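Local coordinates for protein putative drug/sodium antiporter (Escherichia coli, PDB 4Z3N) that probably carries the genotoxin colibactin across the membrane as a transporter of the MATE family, possibly by antiport against a cation, at residues D299-I302 with I303-M306; N287-A290 with A291-T295; L314-V317 with G318-G322; G324-T327 with R328-N331; Y253-F256 with L257-G260. All coordinates share one frame; numbering follows the deposited sequence.

Contact 1. Residues D299-I302 with I303-M306. With OLC ((2R)-2,3-dihydroxypropyl (9Z)-octadec-9-enoate), chain B.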
loop_
_atom_site.group_PDB
_atom_site.type_symbol
_atom_site.label_atom_id
_atom_site.label_comp_id
_atom_site.label_asym_id
_atom_site.label_seq_id
_atom_site.Cartn_x
_atom_site.Cartn_y
_atom_site.Cartn_z
ATOM N N ASP A 299 -7.243 2.742 -12.052
ATOM C CA ASP A 299 -6.502 3.876 -11.527
ATOM C C ASP A 299 -5.440 3.384 -10.547
ATOM O O ASP A 299 -4.365 3.972 -10.415
ATOM C CB ASP A 299 -7.449 4.875 -10.852
ATOM C CG ASP A 299 -8.225 5.735 -11.865
ATOM O OD1 ASP A 299 -7.595 6.171 -12.876
ATOM O OD2 ASP A 299 -9.443 5.979 -11.631
ATOM N N TYR A 300 -5.751 2.278 -9.880
ATOM C CA TYR A 300 -4.863 1.713 -8.888
ATOM C C TYR A 300 -3.657 0.996 -9.525
ATOM O O TYR A 300 -2.520 1.168 -9.062
ATOM C CB TYR A 300 -5.616 0.749 -7.966
ATOM C CG TYR A 300 -4.678 0.170 -6.946
ATOM C CD1 TYR A 300 -4.336 0.890 -5.822
ATOM C CD2 TYR A 300 -4.073 -1.065 -7.145
ATOM C CE1 TYR A 300 -3.437 0.386 -4.898
ATOM C CE2 TYR A 300 -3.177 -1.580 -6.224
ATOM C CZ TYR A 300 -2.866 -0.844 -5.103
ATOM O OH TYR A 300 -1.982 -1.337 -4.175
ATOM N N PHE A 301 -3.899 0.196 -10.567
ATOM C CA PHE A 301 -2.800 -0.446 -11.279
ATOM C C PHE A 301 -1.781 0.570 -11.833
ATOM O O PHE A 301 -0.582 0.323 -11.814
ATOM C CB PHE A 301 -3.308 -1.322 -12.433
ATOM C CG PHE A 301 -2.250 -1.580 -13.491
ATOM C CD1 PHE A 301 -1.150 -2.402 -13.215
ATOM C CD2 PHE A 301 -2.330 -0.971 -14.742
ATOM C CE1 PHE A 301 -0.155 -2.628 -14.170
ATOM C CE2 PHE A 301 -1.341 -1.191 -15.705
ATOM C CZ PHE A 301 -0.249 -2.023 -15.414
ATOM N N ILE A 302 -2.265 1.698 -12.334
ATOM C CA ILE A 302 -1.402 2.708 -12.932
ATOM C C ILE A 302 -0.401 3.236 -11.909
ATOM O O ILE A 302 0.734 3.636 -12.227
ATOM C CB ILE A 302 -2.230 3.885 -13.495
ATOM C CG1 ILE A 302 -2.989 3.450 -14.751
ATOM C CG2 ILE A 302 -1.337 5.115 -13.774
ATOM C CD1 ILE A 302 -4.011 4.474 -15.206
ATOM N N ILE A 303 -0.833 3.208 -10.664
ATOM C CA ILE A 303 -0.090 3.820 -9.584
ATOM C C ILE A 303 0.931 2.838 -8.977
ATOM O O ILE A 303 1.841 3.244 -8.245
ATOM C CB ILE A 303 -1.105 4.362 -8.542
ATOM C CG1 ILE A 303 -1.916 5.498 -9.155
ATOM C CG2 ILE A 303 -0.469 4.721 -7.202
ATOM C CD1 ILE A 303 -3.102 5.913 -8.314
ATOM N N THR A 304 0.793 1.554 -9.310
ATOM C CA THR A 304 1.572 0.505 -8.644
ATOM C C THR A 304 3.082 0.601 -8.919
ATOM O O THR A 304 3.867 0.341 -8.020
ATOM C CB THR A 304 1.065 -0.937 -9.001
ATOM O OG1 THR A 304 0.792 -1.049 -10.400
ATOM C CG2 THR A 304 -0.199 -1.265 -8.242
ATOM N N PRO A 305 3.494 0.976 -10.149
ATOM C CA PRO A 305 4.931 1.135 -10.419
ATOM C C PRO A 305 5.598 2.178 -9.506
ATOM O O PRO A 305 6.790 2.079 -9.210
ATOM C CB PRO A 305 4.967 1.577 -11.892
ATOM C CG PRO A 305 3.622 2.050 -12.194
ATOM C CD PRO A 305 2.691 1.255 -11.348
ATOM N N MET A 306 4.823 3.152 -9.045
ATOM C CA MET A 306 5.334 4.139 -8.102
ATOM C C MET A 306 5.459 3.578 -6.668
ATOM O O MET A 306 6.330 4.001 -5.892
ATOM C CB MET A 306 4.441 5.374 -8.142
ATOM C CG MET A 306 4.284 6.113 -6.848
ATOM S SD MET A 306 2.656 6.904 -6.839
ATOM C CE MET A 306 2.636 7.703 -8.442
HETATM C C18 OLC B . -2.133 6.937 -2.729
HETATM C C10 OLC B . -5.868 11.854 -8.989
HETATM C C9 OLC B . -6.376 10.607 -9.065
HETATM C C17 OLC B . -2.785 7.542 -3.957
HETATM C C11 OLC B . -5.662 12.535 -7.650
HETATM C C8 OLC B . -7.323 10.255 -10.201
HETATM C C24 OLC B . -10.438 14.263 -2.609
HETATM C C16 OLC B . -3.193 8.965 -3.648
HETATM C C12 OLC B . -6.085 11.655 -6.481
HETATM C C7 OLC B . -7.722 8.790 -10.177
HETATM C C15 OLC B . -3.749 9.641 -4.894
HETATM C C13 OLC B . -5.056 11.762 -5.355
HETATM C C6 OLC B . -8.770 8.533 -9.110
HETATM C C14 OLC B . -4.951 10.498 -4.520
HETATM C C5 OLC B . -9.869 9.572 -9.171
HETATM C C4 OLC B . -10.595 9.631 -7.835
HETATM C C3 OLC B . -9.601 9.734 -6.696
HETATM C C2 OLC B . -10.255 10.220 -5.416
HETATM C C21 OLC B . -8.518 12.883 -3.397
HETATM C C1 OLC B . -9.232 10.947 -4.552
HETATM C C22 OLC B . -9.006 13.846 -2.329
HETATM O O19 OLC B . -8.046 10.650 -4.578
HETATM O O25 OLC B . -11.171 14.264 -1.401
HETATM O O23 OLC B . -8.949 13.220 -1.061
HETATM O O20 OLC B . -9.608 12.082 -3.820
#
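T304 lies back against the preceding turn of helix 286-322, where it meets Y300 and F301. Followed outward, its CB sits 3.5 Å from F301 O, and the two branches then part. With chi1 at 44°, the hydroxyl stands between the backbone N and the carbonyl carbon and is turned onto F301 O. The model gives this OG1 a hydrogen bond to that oxygen, but its length is too short to be trusted at 2.70 Å resolution. The methyl CG2 goes the other way, to Y300, and comes 3.6 Å from ring atom CE2; the two side chains cross at about a right angle, the methyl meeting the ring obliquely.

The backbone beneath them bonds at a spacing of three residues: I303 N donates to Y300 O (3.1 Å), and T304 N to F301 O with an N-H...O angle of 158°. P305 has no N-H to return to F301 O, the carbonyl four residues back, and its CD lies 3.4 Å from that oxygen. One turn back, I303 CD1 packs 3.1 Å from D299 O. D299 itself turns its carboxylate to T295, with OD2 bonded to OG1, while its CG rests 3.5 Å from C7 of a monoolein chain.

F40 of helix 28-56 touches both T304 and P305, and L383 of helix 382-399 touches I303. The missing bonds to the turn before at P305 and M306 mark a proline kink in a predicted transmembrane helix.

Contact 2. Residues N287-A290 with A291-T295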
loop_
_atom_site.group_PDB
_atom_site.type_symbol
_atom_site.label_atom_id
_atom_site.label_comp_id
_atom_site.label_asym_id
_atom_site.label_seq_id
_atom_site.Cartn_x
_atom_site.Cartn_y
_atom_site.Cartn_z
ATOM N N ASN A 287 -24.621 8.111 -10.706
ATOM C CA ASN A 287 -23.890 7.495 -11.826
ATOM C C ASN A 287 -22.363 7.714 -11.719
ATOM O O ASN A 287 -21.566 6.822 -12.033
ATOM C CB ASN A 287 -24.394 8.036 -13.170
ATOM C CG ASN A 287 -25.868 7.711 -13.433
ATOM O OD1 ASN A 287 -26.246 6.545 -13.555
ATOM N ND2 ASN A 287 -26.694 8.751 -13.553
ATOM N N ALA A 288 -21.971 8.901 -11.257
ATOM C CA ALA A 288 -20.569 9.211 -10.997
ATOM C C ALA A 288 -19.984 8.263 -9.942
ATOM O O ALA A 288 -18.804 7.889 -9.999
ATOM C CB ALA A 288 -20.419 10.651 -10.565
ATOM N N MET A 289 -20.816 7.862 -8.985
ATOM C CA MET A 289 -20.374 6.910 -7.979
ATOM C C MET A 289 -20.175 5.533 -8.605
ATOM O O MET A 289 -19.223 4.833 -8.264
ATOM C CB MET A 289 -21.365 6.838 -6.816
ATOM C CG MET A 289 -20.953 5.859 -5.730
ATOM S SD MET A 289 -19.410 6.330 -4.908
ATOM C CE MET A 289 -18.387 4.912 -5.282
ATOM N N ALA A 290 -21.061 5.157 -9.529
ATOM C CA ALA A 290 -20.872 3.936 -10.307
ATOM C C ALA A 290 -19.640 4.023 -11.236
ATOM O O ALA A 290 -18.905 3.037 -11.397
ATOM C CB ALA A 290 -22.118 3.623 -11.108
ATOM N N ALA A 291 -19.416 5.193 -11.838
ATOM C CA ALA A 291 -18.235 5.404 -12.693
ATOM C C ALA A 291 -16.919 5.130 -11.939
ATOM O O ALA A 291 -16.062 4.379 -12.407
ATOM C CB ALA A 291 -18.232 6.819 -13.261
ATOM N N PHE A 292 -16.783 5.744 -10.769
ATOM C CA PHE A 292 -15.633 5.555 -9.893
ATOM C C PHE A 292 -15.409 4.090 -9.546
ATOM O O PHE A 292 -14.274 3.646 -9.442
ATOM C CB PHE A 292 -15.828 6.379 -8.617
ATOM C CG PHE A 292 -14.662 6.364 -7.680
ATOM C CD1 PHE A 292 -13.368 6.282 -8.150
ATOM C CD2 PHE A 292 -14.869 6.460 -6.311
ATOM C CE1 PHE A 292 -12.293 6.287 -7.268
ATOM C CE2 PHE A 292 -13.805 6.462 -5.423
ATOM C CZ PHE A 292 -12.515 6.373 -5.902
ATOM N N THR A 293 -16.489 3.338 -9.363
ATOM C CA THR A 293 -16.358 1.914 -9.071
ATOM C C THR A 293 -15.670 1.187 -10.235
ATOM O O THR A 293 -14.955 0.214 -10.034
ATOM C CB THR A 293 -17.734 1.246 -8.783
ATOM O OG1 THR A 293 -18.352 1.862 -7.646
ATOM C CG2 THR A 293 -17.550 -0.227 -8.498
ATOM N N LEU A 294 -15.885 1.671 -11.453
ATOM C CA LEU A 294 -15.252 1.086 -12.626
ATOM C C LEU A 294 -13.784 1.537 -12.780
ATOM O O LEU A 294 -12.902 0.720 -13.065
ATOM C CB LEU A 294 -16.053 1.433 -13.883
ATOM C CG LEU A 294 -17.444 0.803 -14.065
ATOM C CD1 LEU A 294 -18.091 1.336 -15.327
ATOM C CD2 LEU A 294 -17.384 -0.713 -14.129
ATOM N N THR A 295 -13.517 2.827 -12.567
ATOM C CA THR A 295 -12.176 3.361 -12.793
ATOM C C THR A 295 -11.168 2.895 -11.747
ATOM O O THR A 295 -9.985 2.726 -12.044
ATOM C CB THR A 295 -12.176 4.900 -12.815
ATOM O OG1 THR A 295 -12.397 5.412 -11.496
ATOM C CG2 THR A 295 -13.229 5.414 -13.746
#
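M289 folds its methyl over the next turn, so that CE reaches both F292 and T293. It stands 4.0 Å from F292 CD2, oblique to the ring, and 3.9 Å from T293 OG1. The torsions account for this reach: CG leaves anti to the backbone N (chi1 -180°), and bends at chi2 and chi3 carry CE forward along the helix. T293 OG1 donates to M289 O over 3.2 Å, arriving 22° off the carbonyl plane, and T293 N adds a weak bond to the same oxygen. One residue thus returns both its hydroxyl and its amide to the carbonyl four positions earlier, the familiar helical pattern in which a threonine hydroxyl bonds to the carbonyl one turn back; T293 itself lies on an exposed flank.

Regular i to i-4 bonding holds these groups in place. A291 N donates to N287 O at 2.7 Å, and F292 N reaches A288 O nearly straight, with an N-H...O angle of 171°. L294 N to A290 O is weak. This is the start of helix 286-322 in the second MatE half of the transporter, and N287 N bonds to D285 OD1 just ahead of it.

Farther out, the F292 ring packs edge-to-face with Y277 and touches a bound monoolein, while T295 OG1 lies at its edge, in the ring plane. That hydroxyl has its own partners, Q375 NE2 and D299 OD2. Y371 of helix 366-379 covers A288 and A291.

Contact 3. Residues L314-V317 with G318-G322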
loop_
_atom_site.group_PDB
_atom_site.type_symbol
_atom_site.label_atom_id
_atom_site.label_comp_id
_atom_site.label_asym_id
_atom_site.label_seq_id
_atom_site.Cartn_x
_atom_site.Cartn_y
_atom_site.Cartn_z
ATOM N N LEU A 314 13.089 3.515 0.062
ATOM C CA LEU A 314 13.196 3.398 1.515
ATOM C C LEU A 314 14.563 2.785 1.920
ATOM O O LEU A 314 15.303 3.318 2.754
ATOM C CB LEU A 314 12.032 2.554 2.071
ATOM C CG LEU A 314 11.993 2.496 3.601
ATOM C CD1 LEU A 314 10.963 3.441 4.125
ATOM C CD2 LEU A 314 11.741 1.096 4.097
ATOM N N THR A 315 14.892 1.669 1.288
ATOM C CA THR A 315 16.183 1.035 1.471
ATOM C C THR A 315 17.386 1.915 1.118
ATOM O O THR A 315 18.385 1.930 1.851
ATOM C CB THR A 315 16.250 -0.205 0.640
ATOM O OG1 THR A 315 14.994 -0.886 0.762
ATOM C CG2 THR A 315 17.387 -1.083 1.121
ATOM N N VAL A 316 17.291 2.628 -0.003
ATOM C CA VAL A 316 18.394 3.456 -0.463
ATOM C C VAL A 316 18.540 4.710 0.411
ATOM O O VAL A 316 19.659 5.093 0.779
ATOM C CB VAL A 316 18.219 3.856 -1.941
ATOM C CG1 VAL A 316 19.253 4.898 -2.327
ATOM C CG2 VAL A 316 18.324 2.628 -2.834
ATOM N N VAL A 317 17.416 5.333 0.761
ATOM C CA VAL A 317 17.457 6.486 1.648
ATOM C C VAL A 317 17.877 6.041 3.036
ATOM O O VAL A 317 18.765 6.640 3.639
ATOM C CB VAL A 317 16.101 7.209 1.744
ATOM C CG1 VAL A 317 16.152 8.313 2.824
ATOM C CG2 VAL A 317 15.695 7.775 0.372
ATOM N N GLY A 318 17.249 4.980 3.540
ATOM C CA GLY A 318 17.550 4.498 4.877
ATOM C C GLY A 318 19.020 4.132 5.086
ATOM O O GLY A 318 19.624 4.493 6.108
ATOM N N GLN A 319 19.592 3.407 4.122
ATOM C CA GLN A 319 20.972 2.934 4.203
ATOM C C GLN A 319 22.007 4.031 3.965
ATOM O O GLN A 319 23.015 4.107 4.671
ATOM C CB GLN A 319 21.195 1.782 3.221
ATOM C CG GLN A 319 20.672 0.437 3.750
ATOM C CD GLN A 319 21.317 -0.740 3.073
ATOM O OE1 GLN A 319 22.237 -0.570 2.285
ATOM N NE2 GLN A 319 20.848 -1.944 3.378
ATOM N N ASN A 320 21.768 4.894 2.990
ATOM C CA ASN A 320 22.680 6.018 2.786
ATOM C C ASN A 320 22.601 7.039 3.917
ATOM O O ASN A 320 23.559 7.759 4.195
ATOM C CB ASN A 320 22.394 6.704 1.460
ATOM C CG ASN A 320 22.935 5.943 0.299
ATOM O OD1 ASN A 320 24.039 6.213 -0.153
ATOM N ND2 ASN A 320 22.170 4.981 -0.199
ATOM N N TRP A 321 21.441 7.108 4.552
ATOM C CA TRP A 321 21.239 8.010 5.665
ATOM C C TRP A 321 22.071 7.545 6.835
ATOM O O TRP A 321 22.754 8.351 7.476
ATOM C CB TRP A 321 19.768 8.074 6.047
ATOM C CG TRP A 321 19.484 8.874 7.271
ATOM C CD1 TRP A 321 19.354 8.408 8.548
ATOM C CD2 TRP A 321 19.248 10.283 7.331
ATOM N NE1 TRP A 321 19.071 9.449 9.404
ATOM C CE2 TRP A 321 19.002 10.611 8.679
ATOM C CE3 TRP A 321 19.219 11.299 6.374
ATOM C CZ2 TRP A 321 18.736 11.911 9.095
ATOM C CZ3 TRP A 321 18.965 12.596 6.791
ATOM C CH2 TRP A 321 18.716 12.885 8.140
ATOM N N GLY A 322 22.011 6.241 7.109
ATOM C CA GLY A 322 22.812 5.635 8.159
ATOM C C GLY A 322 24.317 5.774 7.928
ATOM O O GLY A 322 25.083 5.979 8.862
#
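N320 and V316 lie side by side on one flank of helix 286-322, a predicted membrane-spanning helix of the MATE fold, and point the same way. This places the asparagine amide beside one valine methyl: ND2 is 3.6 Å from V316 CG1. It also folds ND2 back onto V316 O, to which it donates at 2.7 Å with an N-H...O angle of 159°. The oxygen lies close to the amide plane, 11° out of it, and so takes an N-H nearly in the plane of the flat group. N320 N donates to the same carbonyl at 3.1 Å, giving that oxygen two bonds from one residue.

Q319 turns elsewhere. Its aliphatic part crosses T315 O, with CB 3.1 Å away, and the extended chain then delivers NE2 to G177 O. T315 OG1 bonds to the adjoining Q176 O, so two residues of this helix grip consecutive carbonyls at the end of helix 162-177.

W321 and V317 both face helix 382-399, touching I399. The indole, with chi1 at 174°, leads away from V317, while W321 CB stays close, 3.0 Å from V317 O.

Contact 4. Residues G324-T327 with R328-N331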
loop_
_atom_site.group_PDB
_atom_site.type_symbol
_atom_site.label_atom_id
_atom_site.label_comp_id
_atom_site.label_asym_id
_atom_site.label_seq_id
_atom_site.Cartn_x
_atom_site.Cartn_y
_atom_site.Cartn_z
ATOM N N GLY A 324 25.637 8.186 6.558
ATOM C CA GLY A 324 25.984 9.591 6.679
ATOM C C GLY A 324 25.948 10.415 5.395
ATOM O O GLY A 324 26.259 11.593 5.427
ATOM N N ASN A 325 25.527 9.833 4.271
ATOM C CA ASN A 325 25.552 10.584 3.026
ATOM C C ASN A 325 24.166 11.145 2.698
ATOM O O ASN A 325 23.365 10.488 2.031
ATOM C CB ASN A 325 26.053 9.661 1.898
ATOM C CG ASN A 325 26.406 10.402 0.603
ATOM O OD1 ASN A 325 25.913 11.510 0.318
ATOM N ND2 ASN A 325 27.251 9.759 -0.211
ATOM N N VAL A 326 23.961 12.417 3.055
ATOM C CA VAL A 326 22.662 13.069 2.956
ATOM C C VAL A 326 22.342 13.521 1.541
ATOM O O VAL A 326 21.204 13.475 1.108
ATOM C CB VAL A 326 22.582 14.304 3.873
ATOM C CG1 VAL A 326 21.238 15.013 3.692
ATOM C CG2 VAL A 326 22.831 13.925 5.306
ATOM N N THR A 327 23.371 13.990 0.853
ATOM C CA THR A 327 23.306 14.437 -0.530
ATOM C C THR A 327 22.783 13.326 -1.438
ATOM O O THR A 327 21.913 13.547 -2.301
ATOM C CB THR A 327 24.711 14.898 -1.001
ATOM O OG1 THR A 327 24.871 16.283 -0.696
ATOM C CG2 THR A 327 24.893 14.696 -2.483
ATOM N N ARG A 328 23.325 12.129 -1.229
ATOM C CA ARG A 328 22.964 10.983 -2.022
ATOM C C ARG A 328 21.499 10.588 -1.763
ATOM O O ARG A 328 20.814 10.127 -2.681
ATOM C CB ARG A 328 23.917 9.827 -1.727
ATOM C CG ARG A 328 23.696 8.610 -2.612
ATOM C CD ARG A 328 24.878 7.650 -2.620
ATOM N NE ARG A 328 24.566 6.427 -3.362
ATOM C CZ ARG A 328 24.689 6.298 -4.678
ATOM N NH1 ARG A 328 25.112 7.323 -5.401
ATOM N NH2 ARG A 328 24.383 5.151 -5.268
ATOM N N THR A 329 21.023 10.784 -0.528
ATOM C CA THR A 329 19.635 10.452 -0.199
ATOM C C THR A 329 18.715 11.428 -0.941
ATOM O O THR A 329 17.657 11.039 -1.437
ATOM C CB THR A 329 19.327 10.481 1.349
ATOM O OG1 THR A 329 19.354 11.824 1.851
ATOM C CG2 THR A 329 20.313 9.631 2.133
ATOM N N LEU A 330 19.143 12.682 -1.041
ATOM C CA LEU A 330 18.414 13.686 -1.802
ATOM C C LEU A 330 18.422 13.368 -3.298
ATOM O O LEU A 330 17.392 13.507 -3.970
ATOM C CB LEU A 330 19.004 15.077 -1.563
ATOM C CG LEU A 330 18.651 15.780 -0.265
ATOM C CD1 LEU A 330 19.084 17.256 -0.322
ATOM C CD2 LEU A 330 17.151 15.659 0.024
ATOM N N ASN A 331 19.581 12.965 -3.821
ATOM C CA ASN A 331 19.674 12.528 -5.211
ATOM C C ASN A 331 18.853 11.289 -5.458
ATOM O O ASN A 331 18.315 11.109 -6.545
ATOM C CB ASN A 331 21.120 12.223 -5.623
ATOM C CG ASN A 331 22.025 13.422 -5.543
ATOM O OD1 ASN A 331 21.660 14.531 -5.938
ATOM N ND2 ASN A 331 23.223 13.201 -5.029
#
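N325 reaches over the first turn of helix 326-358 to R328 and caps it. With CG anti to the backbone N (chi1 -168°), the amide swings forward and OD1 accepts from R328 N at 3.1 Å. The donor stands above the plane of the amide carbonyl, so the bond does not follow a lone pair. R328 CB packs against the same group, 3.3 Å from OD1. Beyond it the arginine is extended from CG to NE and leads away, its guanidinium plane 50° from the amide, until NE bonds to M23 O and NH2 to G26 O.

T329 takes the rotamer that sets its hydroxyl inward: at chi1 70°, OG1 donates to V326 O over 2.6 Å, while CG2 lies 3.2 Å from N325 O. V326 O also receives L330 N at 3.1 Å, giving it a side-chain and a backbone donor together. On the outer flank T327 and N331 run alongside each other, with T327 CG2 3.4 Å from N331 ND2; N331 N bonds to T327 O at 2.8 Å.

G324, at positive phi, ends the preceding helix in a Schellman motif, and N325 at the N-cap opens the next one directly. The turn between two helices is therefore only a few residues long. T329 OG1 additionally bonds to Y395 OH, so its hydroxyl links this first turn to helix 382-399. The chemistry implies a start in which a side-chain carbonyl replaces the backbone acceptor missing before the helix, and in which the arginine, through its carbonyl partners, probably ties the N-terminal segment to this turn.

Contact 5. Residues Y253-F256 with L257-G260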
loop_
_atom_site.group_PDB
_atom_site.type_symbol
_atom_site.label_atom_id
_atom_site.label_comp_id
_atom_site.label_asym_id
_atom_site.label_seq_id
_atom_site.Cartn_x
_atom_site.Cartn_y
_atom_site.Cartn_z
ATOM N N TYR A 253 11.482 0.620 20.642
ATOM C CA TYR A 253 10.069 0.386 20.377
ATOM C C TYR A 253 9.445 1.660 19.834
ATOM O O TYR A 253 8.607 1.619 18.934
ATOM C CB TYR A 253 9.327 -0.079 21.640
ATOM C CG TYR A 253 9.598 -1.529 21.950
ATOM C CD1 TYR A 253 8.837 -2.531 21.364
ATOM C CD2 TYR A 253 10.643 -1.902 22.789
ATOM C CE1 TYR A 253 9.096 -3.864 21.617
ATOM C CE2 TYR A 253 10.914 -3.233 23.048
ATOM C CZ TYR A 253 10.134 -4.212 22.459
ATOM O OH TYR A 253 10.383 -5.544 22.709
ATOM N N ARG A 254 9.870 2.791 20.380
ATOM C CA ARG A 254 9.368 4.089 19.966
ATOM C C ARG A 254 9.747 4.408 18.510
ATOM O O ARG A 254 8.903 4.819 17.715
ATOM C CB ARG A 254 9.897 5.164 20.919
ATOM C CG ARG A 254 9.489 6.592 20.595
ATOM C CD ARG A 254 9.743 7.444 21.807
ATOM N NE ARG A 254 9.692 8.877 21.550
ATOM C CZ ARG A 254 10.059 9.794 22.443
ATOM N NH1 ARG A 254 10.500 9.412 23.637
ATOM N NH2 ARG A 254 9.988 11.092 22.152
ATOM N N GLU A 255 11.014 4.210 18.168
ATOM C CA GLU A 255 11.480 4.489 16.825
ATOM C C GLU A 255 10.751 3.617 15.793
ATOM O O GLU A 255 10.376 4.088 14.712
ATOM C CB GLU A 255 12.991 4.271 16.742
ATOM C CG GLU A 255 13.584 4.477 15.355
ATOM C CD GLU A 255 13.333 5.878 14.796
ATOM O OE1 GLU A 255 14.025 6.823 15.246
ATOM O OE2 GLU A 255 12.455 6.027 13.903
ATOM N N PHE A 256 10.548 2.349 16.141
ATOM C CA PHE A 256 9.884 1.392 15.273
ATOM C C PHE A 256 8.387 1.720 15.186
ATOM O O PHE A 256 7.780 1.656 14.107
ATOM C CB PHE A 256 10.100 -0.028 15.803
ATOM C CG PHE A 256 9.673 -1.119 14.857
ATOM C CD1 PHE A 256 8.350 -1.234 14.438
ATOM C CD2 PHE A 256 10.593 -2.058 14.412
ATOM C CE1 PHE A 256 7.956 -2.242 13.563
ATOM C CE2 PHE A 256 10.212 -3.070 13.541
ATOM C CZ PHE A 256 8.886 -3.159 13.110
ATOM N N LEU A 257 7.795 2.067 16.329
ATOM C CA LEU A 257 6.349 2.271 16.419
ATOM C C LEU A 257 5.909 3.563 15.758
ATOM O O LEU A 257 4.831 3.626 15.161
ATOM C CB LEU A 257 5.891 2.266 17.883
ATOM C CG LEU A 257 5.531 0.887 18.448
ATOM C CD1 LEU A 257 4.986 0.995 19.857
ATOM C CD2 LEU A 257 4.539 0.193 17.543
ATOM N N SER A 258 6.738 4.596 15.867
ATOM C CA SER A 258 6.390 5.891 15.306
ATOM C C SER A 258 6.342 5.849 13.755
ATOM O O SER A 258 5.375 6.315 13.162
ATOM C CB SER A 258 7.367 6.952 15.808
ATOM O OG SER A 258 8.686 6.621 15.422
ATOM N N VAL A 259 7.366 5.281 13.115
ATOM C CA VAL A 259 7.369 5.074 11.662
ATOM C C VAL A 259 6.240 4.127 11.253
ATOM O O VAL A 259 5.463 4.417 10.332
ATOM C CB VAL A 259 8.750 4.502 11.147
ATOM C CG1 VAL A 259 8.637 3.912 9.735
ATOM C CG2 VAL A 259 9.803 5.582 11.164
ATOM N N GLY A 260 6.144 3.005 11.959
ATOM C CA GLY A 260 5.197 1.963 11.622
ATOM C C GLY A 260 3.754 2.381 11.782
ATOM O O GLY A 260 2.887 2.053 10.958
#
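S258 grips the backbone carbonyl of R254 twice. Its OG donates to R254 O at 2.9 Å and its N at the same 2.9 Å, the two arriving from opposite faces of the carbonyl plane. A chi1 of 60° sets the hydroxyl between the backbone N and the carbonyl carbon, turned back along the helix; OG is also 3.1 Å from E255 O. Ordinary helical bonds run beside this pair, L257 N to Y253 O (2.8 Å) and G260 N to F256 O (3.0 Å).

Close contacts without a hydrogen bond make up the second group. E255 bends at chi2, which brings OE2 to 3.8 Å from V259 CG2 as the two chains pass at a slant. L257 lays CB and CG against Y253 O, with CB 3.0 Å from it. The F256 ring turns an edge to the backbone of the next residue, L257 N lying near the ring plane and 3.8 Å from CD1.

Charge is dealt with beyond the segment. E255 OE2 forms a salt bridge with R98 NH2, so the carboxylate probably stays ionised although one of its oxygens rests near a valine methyl.

This is the early part of helix 250-284, the helix preceding the kinked one in the chain. Helix 75-101 packs on E255, F256 and V259 through L95, I90 and S94, helix 107-132 meets Y253 and F256, and V259 O accepts from Q397 NE2 of helix 382-399.

In the fold
From the N terminus the order is contact 5, then 2, 1, 3 and 4. All five are local turns within helices or at a helix start, so none closes a long loop, and they run in series without nesting or crossing. Three consecutive helices carry them: contact 5 lies on helix 250-284, and contacts 2, 1 and 3 follow along helix 286-322, with contacts 2 and 3 on opposite sides of the chain centre, their centres about 40 Å apart. Contact 4 begins one residue beyond contact 3 and opens helix 326-358. These two tie the last two helices together: N320 O and N325 N, 2.9 Å apart, make a probable hydrogen bond across the tight turn. Contacts 3 and 5 approach without touching, their nearest atoms about 6 Å apart.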